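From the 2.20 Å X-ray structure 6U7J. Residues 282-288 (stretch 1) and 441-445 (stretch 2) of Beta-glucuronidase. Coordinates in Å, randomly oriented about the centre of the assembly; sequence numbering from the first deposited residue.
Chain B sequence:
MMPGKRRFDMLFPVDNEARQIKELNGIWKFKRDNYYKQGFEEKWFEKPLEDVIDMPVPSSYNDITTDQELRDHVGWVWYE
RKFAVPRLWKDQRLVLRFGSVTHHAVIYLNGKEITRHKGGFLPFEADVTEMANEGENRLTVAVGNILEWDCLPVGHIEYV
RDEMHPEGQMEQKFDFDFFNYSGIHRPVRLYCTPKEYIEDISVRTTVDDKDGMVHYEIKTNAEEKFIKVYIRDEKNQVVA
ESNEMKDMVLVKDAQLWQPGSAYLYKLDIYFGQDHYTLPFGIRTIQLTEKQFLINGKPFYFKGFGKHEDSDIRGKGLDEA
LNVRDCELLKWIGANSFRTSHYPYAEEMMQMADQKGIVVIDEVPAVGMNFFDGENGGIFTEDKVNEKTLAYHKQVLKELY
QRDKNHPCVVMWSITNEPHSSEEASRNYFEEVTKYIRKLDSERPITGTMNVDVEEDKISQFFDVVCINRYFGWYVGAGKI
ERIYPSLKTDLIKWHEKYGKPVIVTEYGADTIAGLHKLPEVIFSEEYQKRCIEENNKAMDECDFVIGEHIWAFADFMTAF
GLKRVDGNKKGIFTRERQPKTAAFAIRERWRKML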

# COMPACT_ATOMS: atom_id res chain seq x y z
N ILE B 282 43.08 6.14 -18.61
CA ILE B 282 43.64 7.36 -19.19
C ILE B 282 42.48 8.25 -19.62
O ILE B 282 41.69 7.88 -20.50
CB ILE B 282 44.57 7.06 -20.37
CG1 ILE B 282 45.68 6.08 -19.95
CG2 ILE B 282 45.14 8.37 -20.92
CD1 ILE B 282 46.48 5.52 -21.11
N ARG B 283 42.40 9.43 -19.01
CA ARG B 283 41.35 10.39 -19.33
C ARG B 283 41.71 11.72 -18.71
O ARG B 283 42.30 11.77 -17.63
CB ARG B 283 39.98 9.93 -18.82
CG ARG B 283 39.92 9.61 -17.33
CD ARG B 283 39.24 10.73 -16.58
NE ARG B 283 39.26 10.57 -15.13
CZ ARG B 283 40.24 11.01 -14.35
NH1 ARG B 283 41.30 11.62 -14.89
NH2 ARG B 283 40.17 10.85 -13.04
N THR B 284 41.33 12.79 -19.39
CA THR B 284 41.64 14.14 -18.94
C THR B 284 40.38 14.85 -18.46
O THR B 284 39.27 14.59 -18.94
CB THR B 284 42.26 14.97 -20.07
OG1 THR B 284 41.27 15.21 -21.07
CG2 THR B 284 43.43 14.22 -20.68
N ILE B 285 40.59 15.80 -17.55
CA ILE B 285 39.54 16.64 -17.00
C ILE B 285 39.96 18.08 -17.15
O ILE B 285 41.06 18.45 -16.73
CB ILE B 285 39.29 16.35 -15.51
CG1 ILE B 285 39.00 14.88 -15.27
CG2 ILE B 285 38.19 17.29 -14.99
CD1 ILE B 285 38.94 14.55 -13.79
N GLN B 286 39.05 18.91 -17.66
CA GLN B 286 39.28 20.35 -17.76
C GLN B 286 37.96 21.08 -17.59
O GLN B 286 36.91 20.63 -18.07
CB GLN B 286 39.91 20.71 -19.11
CG GLN B 286 40.08 22.20 -19.33
CD GLN B 286 40.58 22.50 -20.73
OE1 GLN B 286 41.42 21.79 -21.26
NE2 GLN B 286 40.04 23.56 -21.34
N LEU B 287 38.01 22.23 -16.92
CA LEU B 287 36.85 23.06 -16.69
C LEU B 287 36.95 24.37 -17.46
O LEU B 287 38.04 24.95 -17.59
CB LEU B 287 36.68 23.37 -15.20
CG LEU B 287 35.75 22.38 -14.49
CD1 LEU B 287 36.44 21.02 -14.45
CD2 LEU B 287 35.41 22.87 -13.11
N THR B 288 35.82 24.82 -17.98
CA THR B 288 35.67 26.15 -18.56
C THR B 288 34.71 26.95 -17.69
O THR B 288 34.25 26.49 -16.64
CB THR B 288 35.18 26.08 -20.01
OG1 THR B 288 33.74 26.01 -20.03
CG2 THR B 288 35.73 24.86 -20.73
N SER B 441 46.28 17.79 -7.65
CA SER B 441 46.21 18.88 -8.61
C SER B 441 45.38 18.51 -9.84
O SER B 441 45.19 19.36 -10.71
CB SER B 441 47.62 19.28 -9.05
OG SER B 441 48.40 18.14 -9.38
N GLU B 442 44.87 17.29 -9.90
CA GLU B 442 44.29 16.73 -11.11
C GLU B 442 42.77 16.70 -11.10
O GLU B 442 42.18 16.14 -12.03
CB GLU B 442 44.80 15.30 -11.33
CG GLU B 442 46.29 15.16 -11.21
CD GLU B 442 47.01 15.77 -12.37
OE1 GLU B 442 47.07 15.12 -13.44
OE2 GLU B 442 47.49 16.91 -12.23
N ARG B 443 42.12 17.23 -10.07
CA ARG B 443 40.67 17.08 -10.00
C ARG B 443 40.01 18.33 -9.42
O ARG B 443 40.50 18.90 -8.44
CB ARG B 443 40.26 15.86 -9.17
CG ARG B 443 40.32 14.52 -9.89
CD ARG B 443 39.98 13.39 -8.90
NE ARG B 443 40.20 12.04 -9.43
CZ ARG B 443 41.30 11.33 -9.22
NH1 ARG B 443 42.30 11.84 -8.51
NH2 ARG B 443 41.43 10.12 -9.73
N PRO B 444 38.90 18.76 -10.02
CA PRO B 444 38.11 19.85 -9.44
C PRO B 444 37.61 19.53 -8.04
O PRO B 444 37.45 18.38 -7.65
CB PRO B 444 36.92 19.98 -10.41
CG PRO B 444 37.31 19.24 -11.62
CD PRO B 444 38.39 18.28 -11.30
N ILE B 445 37.32 20.60 -7.29
CA ILE B 445 36.91 20.57 -5.90
C ILE B 445 35.54 21.23 -5.80
O ILE B 445 35.30 22.24 -6.47
CB ILE B 445 37.94 21.33 -5.02
CG1 ILE B 445 39.28 20.61 -5.01
CG2 ILE B 445 37.42 21.55 -3.62
CD1 ILE B 445 39.16 19.21 -4.57
O HOH W 1 42.49 12.76 -12.46

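Pro444 and Ile285 carry this contact, a small one that buries 214 Å² in total between stretches whose touching residues are at least 157 apart in sequence. The strand of residues 285-287 lies beside an irregular segment, and the touching parts run 43° apart. The backbones stay well separated, with the CA atoms of Ile285 and Arg443 at 7.1 Å and those of Leu287 and Pro444 at 8.0 Å. No direct hydrogen bond crosses that gap; side chains fill it.

The strand's alternation sorts its residues. Ile285 and Leu287 send their CA-to-CB bonds toward the other stretch, while Gln286, between them, points away and is exposed. Both inward residues converge on the proline ring: Ile285 CG2 lies 3.8 Å from Pro444 CD, and Leu287 CD1 lies 3.5 Å from Pro444 CG. A compact, rigid ring offers apolar carbons without a backbone NH that would need a partner, so it suits a contact made by van der Waals packing. Ile285, in the m,t rotamer, also extends its CD1 to 4.1 Å from Arg443 CG, using the aliphatic part of a charged side chain as further apolar surface.

The polar end follows a different rule. Arg283 and Arg443 both leave their backbones sideways, yet their ends approach until Arg283 NH2 and Arg443 NH2 are 3.6 Å apart. Two like charges gain nothing from each other directly; both guanidinium groups have hydrogen-bonding partners elsewhere in the structure, so neither depends on the other for its bonds. One water supplies the polar link between the stretches: it accepts from Arg283 NH1 at 2.9 Å and donates a weak hydrogen bond to Glu442 O at 3.4 Å. The lesson is economical: two branched aliphatic side chains on one proline, with the two arginines bonded to other partners and one water joining the stretches.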